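Local coordinates for beta-xylosidase (Uncultured organism, PDB 4MLG), which probably hydrolyses xylo-oligosaccharides to release D-xylose from their non-reducing ends, as a beta-propeller enzyme of glycoside hydrolase family 43, at residues P141-E146 with M227-G232; G232-S237 with D252-P257. One frame throughout, in Å; residues are numbered along the deposited sequence.

How the contacts relate
The two contacts illustrate how neighbouring loops of a beta-propeller can be tied together through a few aromatic side chains. Their centres lie about 8 Å apart, on the same side of the chain's centre, and contact 1 closes before contact 2 opens. Strands 223-230 and 233-239 follow one another in the chain and lie side by side in one sheet, with the turn that holds Gly232, common to both contacts, between them. Contact 1 reaches from this hairpin to the loop 141-146, contact 2 to the loop 252-257. Asp142 joins the two by accepting a probable hydrogen bond from Tyr234, making one continuous cluster that bridges two successive blades.

Contact 1 (P141-E146 with M227-G232); sequences PDKDGE and MHYYNG
Lys143 and Tyr229 meet through a single polar bond, NZ giving a hydrogen to the phenol oxygen OH at 3.1 Å. The two side chains cross at about a right angle and share little else: CE of Lys143 stands 4.0 Å from Tyr229 OH, and the ammonium approaches the end of the ring obliquely. The lysine is straight from CG onward. At its first torsion CG sits between the backbone N and the carbonyl carbon (chi1 55°), which sends the extended chain out from the loop toward strand 223-230. Tyr229 answers with CG anti to its own N (chi1 -166°), its ring reaching out from that strand.

A compact turn sets the lysine's starting point. Asp142 to Gly145 form a type I beta turn closed by Gly145 N to Asp142 O at 3.3 Å, with Lys143 at its second position. Asp142 OD2 accepts from Asp144 N at 2.9 Å, an Asx turn in which the carboxylate oxygen is met on its anti side. A second Asx turn follows directly, Asp144 OD1 taking the N-H of Glu146 at 2.9 Å from above the carboxylate plane. Beyond the segments, Asp142 OD1 bonds Trp140 NE1 and Tyr234 OH, tying the turn to its surroundings. Tyr234 also touches Lys143 and meets the Tyr229 ring edge-to-face.

A phenylalanine at Tyr229 would probably keep much of the aromatic packing but leave the Lys143 ammonium without this acceptor and its chain less firmly placed. This surface contact joins the 141-146 loop of one blade to strand 223-230 of the next, and its chemistry is that of a charged donor on a neutral phenol: the ammonium would tend to polarise the O-H and favour its ionisation, an effect that solvent probably dampens.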
ATOM      1  N   PRO A 141      18.046  -4.529  18.722  1.00 55.63           N
ATOM      2  CA  PRO A 141      18.345  -3.572  19.792  1.00 57.16           C
ATOM      3  C   PRO A 141      19.835  -3.249  19.826  1.00 58.83           C
ATOM      4  O   PRO A 141      20.590  -3.913  20.537  1.00 58.70           O
ATOM      5  CB  PRO A 141      17.947  -4.328  21.068  1.00 57.61           C
ATOM      6  CG  PRO A 141      17.141  -5.514  20.604  1.00 56.44           C
ATOM      7  CD  PRO A 141      17.686  -5.851  19.258  1.00 55.72           C
ATOM      8  N   ASP A 142      20.247  -2.242  19.063  1.00 60.80           N
ATOM      9  CA  ASP A 142      21.656  -1.884  18.957  1.00 65.02           C
ATOM     10  C   ASP A 142      22.185  -1.275  20.254  1.00 67.03           C
ATOM     11  O   ASP A 142      21.415  -0.817  21.099  1.00 67.41           O
ATOM     12  CB  ASP A 142      21.871  -0.915  17.793  1.00 68.06           C
ATOM     13  CG  ASP A 142      23.335  -0.743  17.436  1.00 72.36           C
ATOM     14  OD1 ASP A 142      23.816  -1.469  16.541  1.00 72.97           O
ATOM     15  OD2 ASP A 142      24.005   0.114  18.052  1.00 74.41           O
ATOM     16  N   LYS A 143      23.507  -1.272  20.395  1.00 67.96           N
ATOM     17  CA  LYS A 143      24.163  -0.753  21.589  1.00 68.16           C
ATOM     18  C   LYS A 143      24.033   0.764  21.732  1.00 67.24           C
ATOM     19  O   LYS A 143      24.277   1.309  22.808  1.00 67.37           O
ATOM     20  CB  LYS A 143      25.640  -1.153  21.593  1.00 68.25           C
ATOM     21  CG  LYS A 143      26.395  -0.728  20.343  1.00 67.84           C
ATOM     22  CD  LYS A 143      27.857  -1.136  20.419  1.00 69.98           C
ATOM     23  CE  LYS A 143      28.624  -0.701  19.178  1.00 70.29           C
ATOM     24  NZ  LYS A 143      30.066  -1.068  19.256  1.00 72.25           N
ATOM     25  N   ASP A 144      23.649   1.442  20.654  1.00 66.13           N
ATOM     26  CA  ASP A 144      23.506   2.897  20.691  1.00 66.92           C
ATOM     27  C   ASP A 144      22.225   3.337  21.397  1.00 67.12           C
ATOM     28  O   ASP A 144      21.993   4.529  21.593  1.00 68.19           O
ATOM     29  CB  ASP A 144      23.585   3.504  19.284  1.00 66.36           C
ATOM     30  CG  ASP A 144      22.551   2.929  18.331  1.00 65.98           C
ATOM     31  OD1 ASP A 144      21.643   2.201  18.784  1.00 65.76           O
ATOM     32  OD2 ASP A 144      22.646   3.217  17.119  1.00 65.32           O
ATOM     33  N   GLY A 145      21.396   2.368  21.774  1.00 66.99           N
ATOM     34  CA  GLY A 145      20.156   2.653  22.471  1.00 68.62           C
ATOM     35  C   GLY A 145      18.950   2.634  21.553  1.00 67.72           C
ATOM     36  O   GLY A 145      17.809   2.591  22.015  1.00 67.35           O
ATOM     37  N   GLU A 146      19.202   2.663  20.249  1.00 67.23           N
ATOM     38  CA  GLU A 146      18.126   2.665  19.263  1.00 67.00           C
ATOM     39  C   GLU A 146      17.750   1.248  18.838  1.00 65.97           C
ATOM     40  O   GLU A 146      18.484   0.294  19.098  1.00 66.61           O
ATOM     41  CB  GLU A 146      18.525   3.489  18.038  1.00 68.08           C
ATOM     42  CG  GLU A 146      18.954   4.917  18.349  1.00 71.04           C
ATOM     43  CD  GLU A 146      17.804   5.800  18.799  1.00 73.52           C
ATOM     44  OE1 GLU A 146      16.631   5.421  18.588  1.00 73.67           O
ATOM     45  OE2 GLU A 146      18.075   6.880  19.365  1.00 75.34           O
ATOM     46  N   MET A 227      20.324 -10.114  12.585  1.00 53.99           N
ATOM     47  CA  MET A 227      21.482  -9.360  13.047  1.00 55.22           C
ATOM     48  C   MET A 227      21.797  -9.682  14.502  1.00 56.49           C
ATOM     49  O   MET A 227      20.912  -9.639  15.356  1.00 57.08           O
ATOM     50  CB  MET A 227      21.222  -7.859  12.907  1.00 55.51           C
ATOM     51  CG  MET A 227      22.370  -6.978  13.370  1.00 57.45           C
ATOM     52  SD  MET A 227      23.732  -6.923  12.189  1.00 58.06           S
ATOM     53  CE  MET A 227      22.927  -6.144  10.792  1.00 45.46           C
ATOM     54  N   HIS A 228      23.056 -10.006  14.782  1.00 56.82           N
ATOM     55  CA  HIS A 228      23.496 -10.195  16.160  1.00 58.33           C
ATOM     56  C   HIS A 228      24.903  -9.642  16.387  1.00 61.20           C
ATOM     57  O   HIS A 228      25.562  -9.190  15.451  1.00 61.92           O
ATOM     58  CB  HIS A 228      23.394 -11.664  16.590  1.00 57.64           C
ATOM     59  CG  HIS A 228      24.489 -12.537  16.060  1.00 57.12           C
ATOM     60  ND1 HIS A 228      24.352 -13.291  14.915  1.00 56.03           N
ATOM     61  CD2 HIS A 228      25.732 -12.794  16.532  1.00 58.74           C
ATOM     62  CE1 HIS A 228      25.466 -13.968  14.700  1.00 57.10           C
ATOM     63  NE2 HIS A 228      26.320 -13.682  15.665  1.00 58.66           N
ATOM     64  N   TYR A 229      25.353  -9.684  17.636  1.00 63.02           N
ATOM     65  CA  TYR A 229      26.596  -9.027  18.023  1.00 65.11           C
ATOM     66  C   TYR A 229      27.471  -9.956  18.858  1.00 66.89           C
ATOM     67  O   TYR A 229      27.047 -10.445  19.906  1.00 68.61           O
ATOM     68  CB  TYR A 229      26.272  -7.757  18.809  1.00 65.54           C
ATOM     69  CG  TYR A 229      27.428  -6.800  18.984  1.00 67.63           C
ATOM     70  CD1 TYR A 229      27.844  -5.984  17.940  1.00 67.84           C
ATOM     71  CD2 TYR A 229      28.085  -6.692  20.202  1.00 69.96           C
ATOM     72  CE1 TYR A 229      28.893  -5.099  18.100  1.00 69.98           C
ATOM     73  CE2 TYR A 229      29.135  -5.811  20.371  1.00 72.31           C
ATOM     74  CZ  TYR A 229      29.535  -5.017  19.318  1.00 72.81           C
ATOM     75  OH  TYR A 229      30.579  -4.137  19.484  1.00 75.83           O
ATOM     76  N   TYR A 230      28.691 -10.195  18.388  1.00 66.46           N
ATOM     77  CA  TYR A 230      29.621 -11.082  19.082  1.00 66.67           C
ATOM     78  C   TYR A 230      31.061 -10.588  18.992  1.00 66.97           C
ATOM     79  O   TYR A 230      31.563 -10.300  17.903  1.00 66.18           O
ATOM     80  CB  TYR A 230      29.514 -12.509  18.533  1.00 65.66           C
ATOM     81  CG  TYR A 230      30.677 -13.404  18.905  1.00 66.33           C
ATOM     82  CD1 TYR A 230      30.753 -13.995  20.160  1.00 67.48           C
ATOM     83  CD2 TYR A 230      31.694 -13.667  17.995  1.00 66.21           C
ATOM     84  CE1 TYR A 230      31.815 -14.816  20.501  1.00 68.61           C
ATOM     85  CE2 TYR A 230      32.757 -14.484  18.325  1.00 67.83           C
ATOM     86  CZ  TYR A 230      32.813 -15.056  19.579  1.00 68.58           C
ATOM     87  OH  TYR A 230      33.871 -15.872  19.909  1.00 69.81           O
ATOM     88  N   ASN A 231      31.711 -10.498  20.149  1.00 68.75           N
ATOM     89  CA  ASN A 231      33.115 -10.109  20.244  1.00 71.91           C
ATOM     90  C   ASN A 231      33.421  -8.766  19.583  1.00 71.69           C
ATOM     91  O   ASN A 231      34.421  -8.623  18.880  1.00 71.49           O
ATOM     92  CB  ASN A 231      34.017 -11.206  19.668  1.00 73.75           C
ATOM     93  CG  ASN A 231      35.387 -11.234  20.314  1.00 77.35           C
ATOM     94  OD1 ASN A 231      35.812 -10.262  20.940  1.00 79.32           O
ATOM     95  ND2 ASN A 231      36.088 -12.352  20.167  1.00 77.95           N
ATOM     96  N   GLY A 232      32.552  -7.788  19.813  1.00 71.92           N
ATOM     97  CA  GLY A 232      32.738  -6.455  19.272  1.00 72.32           C
ATOM     98  C   GLY A 232      32.591  -6.379  17.765  1.00 71.22           C
ATOM     99  O   GLY A 232      33.207  -5.533  17.117  1.00 72.61           O
TER

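Contact 2 (G232-S237 with D252-P257); sequences GKYYFS and DNPYGP
Tyr234 lays one face of its ring on the Asn253-Pro254 peptide link, with Asp252 O meeting it obliquely, a case of an aromatic residue packing on main chain inside a propeller blade. Strands 223-230, 233-239, 246-251 and 258-265 run antiparallel in succession, the four-stranded meander expected of such a blade, and this loop joins the last two. No hydrogen bond passes between the two segments, and shape does the work.

Asn253 C sits above the centre of the ring, 4.1 Å from its plane, and Pro254 N lies over the same face nearer the rim. Along one side of the ring, Tyr234 CE2 comes within 3.4 Å of Asp252 O. Next to it, Tyr234 CD2 is 3.5 Å from Asn253 N. At the far end, Pro254 CD packs against Tyr234 CZ at 3.7 Å, the proline ring being inclined to the tyrosine. Tyr234 is brought here by a CB that points toward the loop and a CG anti to the carbonyl carbon (chi1 -75°). The CB atoms of Asp252 and Asn253, by contrast, point away and leave their backbone facing the ring.

The phenol OH is held by Asp142 from the loop of contact 1, whose side chain also touches Pro254. Tyr150 OH bonds to Pro254 O, adding a tie from strand 147-151.

The loop keeps its own shape through Asn253. Asn253 OD1 accepts from Tyr255 N at 3.0 Å, an Asx turn, with the donor well above the carbonyl plane. The other half of the same amide, Asn253 ND2, reaches Asp252 OD1 at 2.8 Å, from above the carboxylate plane but nearly within the amide's own.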
ATOM      1  N   GLY A 232      32.552  -7.788  19.813  1.00 71.92           N
ATOM      2  CA  GLY A 232      32.738  -6.455  19.272  1.00 72.32           C
ATOM      3  C   GLY A 232      32.591  -6.379  17.765  1.00 71.22           C
ATOM      4  O   GLY A 232      33.207  -5.533  17.117  1.00 72.61           O
ATOM      5  N   LYS A 233      31.770  -7.258  17.201  1.00 70.26           N
ATOM      6  CA  LYS A 233      31.573  -7.289  15.756  1.00 69.21           C
ATOM      7  C   LYS A 233      30.117  -7.588  15.400  1.00 64.21           C
ATOM      8  O   LYS A 233      29.437  -8.330  16.108  1.00 61.61           O
ATOM      9  CB  LYS A 233      32.502  -8.325  15.118  1.00 71.76           C
ATOM     10  CG  LYS A 233      32.853  -8.039  13.667  1.00 73.75           C
ATOM     11  CD  LYS A 233      33.698  -9.154  13.072  1.00 76.05           C
ATOM     12  CE  LYS A 233      34.949  -9.410  13.898  1.00 79.34           C
ATOM     13  NZ  LYS A 233      35.757 -10.535  13.350  1.00 79.84           N
ATOM     14  N   TYR A 234      29.643  -6.999  14.306  1.00 63.89           N
ATOM     15  CA  TYR A 234      28.279  -7.234  13.840  1.00 63.80           C
ATOM     16  C   TYR A 234      28.213  -8.432  12.898  1.00 63.60           C
ATOM     17  O   TYR A 234      29.130  -8.668  12.112  1.00 63.97           O
ATOM     18  CB  TYR A 234      27.723  -5.992  13.137  1.00 63.48           C
ATOM     19  CG  TYR A 234      27.338  -4.865  14.068  1.00 65.36           C
ATOM     20  CD1 TYR A 234      26.024  -4.707  14.488  1.00 65.30           C
ATOM     21  CD2 TYR A 234      28.284  -3.956  14.522  1.00 67.62           C
ATOM     22  CE1 TYR A 234      25.664  -3.676  15.336  1.00 66.77           C
ATOM     23  CE2 TYR A 234      27.934  -2.923  15.371  1.00 68.35           C
ATOM     24  CZ  TYR A 234      26.623  -2.787  15.774  1.00 67.76           C
ATOM     25  OH  TYR A 234      26.267  -1.761  16.619  1.00 68.19           O
ATOM     26  N   TYR A 235      27.123  -9.187  12.983  1.00 62.52           N
ATOM     27  CA  TYR A 235      26.928 -10.339  12.113  1.00 62.36           C
ATOM     28  C   TYR A 235      25.556 -10.297  11.452  1.00 60.42           C
ATOM     29  O   TYR A 235      24.542 -10.563  12.095  1.00 61.11           O
ATOM     30  CB  TYR A 235      27.081 -11.643  12.898  1.00 64.63           C
ATOM     31  CG  TYR A 235      28.493 -11.945  13.353  1.00 68.60           C
ATOM     32  CD1 TYR A 235      29.344 -12.719  12.573  1.00 69.91           C
ATOM     33  CD2 TYR A 235      28.971 -11.466  14.566  1.00 70.62           C
ATOM     34  CE1 TYR A 235      30.634 -13.001  12.986  1.00 72.13           C
ATOM     35  CE2 TYR A 235      30.260 -11.742  14.986  1.00 72.76           C
ATOM     36  CZ  TYR A 235      31.085 -12.509  14.193  1.00 73.86           C
ATOM     37  OH  TYR A 235      32.368 -12.785  14.610  1.00 76.84           O
ATOM     38  N   PHE A 236      25.527  -9.961  10.167  1.00 58.28           N
ATOM     39  CA  PHE A 236      24.282  -9.976   9.413  1.00 55.64           C
ATOM     40  C   PHE A 236      24.153 -11.274   8.629  1.00 54.81           C
ATOM     41  O   PHE A 236      24.838 -11.477   7.625  1.00 55.77           O
ATOM     42  CB  PHE A 236      24.203  -8.777   8.466  1.00 55.13           C
ATOM     43  CG  PHE A 236      22.948  -8.743   7.640  1.00 53.73           C
ATOM     44  CD1 PHE A 236      21.755  -8.296   8.187  1.00 53.14           C
ATOM     45  CD2 PHE A 236      22.960  -9.161   6.318  1.00 53.34           C
ATOM     46  CE1 PHE A 236      20.595  -8.265   7.431  1.00 52.33           C
ATOM     47  CE2 PHE A 236      21.805  -9.133   5.555  1.00 52.84           C
ATOM     48  CZ  PHE A 236      20.620  -8.682   6.112  1.00 52.62           C
ATOM     49  N   SER A 237      23.278 -12.155   9.099  1.00 53.47           N
ATOM     50  CA  SER A 237      23.039 -13.424   8.427  1.00 53.31           C
ATOM     51  C   SER A 237      21.717 -13.388   7.666  1.00 55.43           C
ATOM     52  O   SER A 237      20.847 -12.564   7.955  1.00 56.49           O
ATOM     53  CB  SER A 237      23.058 -14.576   9.430  1.00 51.78           C
ATOM     54  OG  SER A 237      22.119 -14.367  10.469  1.00 50.23           O
ATOM     55  N   ASP A 252      30.791  -2.988  11.179  1.00 69.68           N
ATOM     56  CA  ASP A 252      31.130  -2.324  12.433  1.00 72.88           C
ATOM     57  C   ASP A 252      30.015  -1.409  12.945  1.00 70.75           C
ATOM     58  O   ASP A 252      30.154  -0.777  13.993  1.00 70.87           O
ATOM     59  CB  ASP A 252      32.438  -1.538  12.290  1.00 79.39           C
ATOM     60  CG  ASP A 252      32.318  -0.367  11.331  1.00 83.80           C
ATOM     61  OD1 ASP A 252      31.472  -0.426  10.414  1.00 83.92           O
ATOM     62  OD2 ASP A 252      33.073   0.614  11.492  1.00 86.74           O
ATOM     63  N   ASN A 253      28.913  -1.346  12.203  1.00 68.55           N
ATOM     64  CA  ASN A 253      27.775  -0.516  12.589  1.00 66.42           C
ATOM     65  C   ASN A 253      26.487  -0.983  11.910  1.00 64.83           C
ATOM     66  O   ASN A 253      26.537  -1.593  10.843  1.00 63.41           O
ATOM     67  CB  ASN A 253      28.061   0.959  12.280  1.00 64.37           C
ATOM     68  CG  ASN A 253      28.006   1.269  10.800  1.00 60.42           C
ATOM     69  OD1 ASN A 253      26.989   1.740  10.292  1.00 56.41           O
ATOM     70  ND2 ASN A 253      29.105   1.014  10.100  1.00 61.82           N
ATOM     71  N   PRO A 254      25.327  -0.704  12.531  1.00 64.59           N
ATOM     72  CA  PRO A 254      24.033  -1.172  12.014  1.00 63.34           C
ATOM     73  C   PRO A 254      23.698  -0.686  10.603  1.00 62.50           C
ATOM     74  O   PRO A 254      22.865  -1.303   9.938  1.00 61.37           O
ATOM     75  CB  PRO A 254      23.022  -0.605  13.022  1.00 62.62           C
ATOM     76  CG  PRO A 254      23.757   0.473  13.757  1.00 63.57           C
ATOM     77  CD  PRO A 254      25.171   0.005  13.813  1.00 64.30           C
ATOM     78  N   TYR A 255      24.330   0.394  10.158  1.00 64.54           N
ATOM     79  CA  TYR A 255      24.080   0.928   8.823  1.00 65.47           C
ATOM     80  C   TYR A 255      25.143   0.489   7.824  1.00 67.40           C
ATOM     81  O   TYR A 255      24.822  -0.042   6.761  1.00 68.22           O
ATOM     82  CB  TYR A 255      24.024   2.457   8.851  1.00 64.85           C
ATOM     83  CG  TYR A 255      22.800   3.034   9.524  1.00 61.34           C
ATOM     84  CD1 TYR A 255      21.579   3.079   8.864  1.00 59.97           C
ATOM     85  CD2 TYR A 255      22.870   3.555  10.809  1.00 60.78           C
ATOM     86  CE1 TYR A 255      20.459   3.614   9.471  1.00 58.69           C
ATOM     87  CE2 TYR A 255      21.757   4.093  11.423  1.00 59.97           C
ATOM     88  CZ  TYR A 255      20.553   4.120  10.750  1.00 59.61           C
ATOM     89  OH  TYR A 255      19.443   4.653  11.359  1.00 62.08           O
ATOM     90  N   GLY A 256      26.405   0.726   8.179  1.00 71.95           N
ATOM     91  CA  GLY A 256      27.541   0.514   7.296  1.00 69.92           C
ATOM     92  C   GLY A 256      27.545  -0.808   6.558  1.00 69.40           C
ATOM     93  O   GLY A 256      27.025  -1.803   7.064  1.00 70.96           O
ATOM     94  N   PRO A 257      28.132  -0.821   5.351  1.00 67.71           N
ATOM     95  CA  PRO A 257      28.157  -1.990   4.465  1.00 66.13           C
ATOM     96  C   PRO A 257      28.691  -3.236   5.162  1.00 65.05           C
ATOM     97  O   PRO A 257      29.623  -3.147   5.959  1.00 66.69           O
ATOM     98  CB  PRO A 257      29.112  -1.557   3.353  1.00 69.59           C
ATOM     99  CG  PRO A 257      28.983  -0.082   3.315  1.00 70.61           C
ATOM    100  CD  PRO A 257      28.803   0.340   4.743  1.00 70.54           C
TER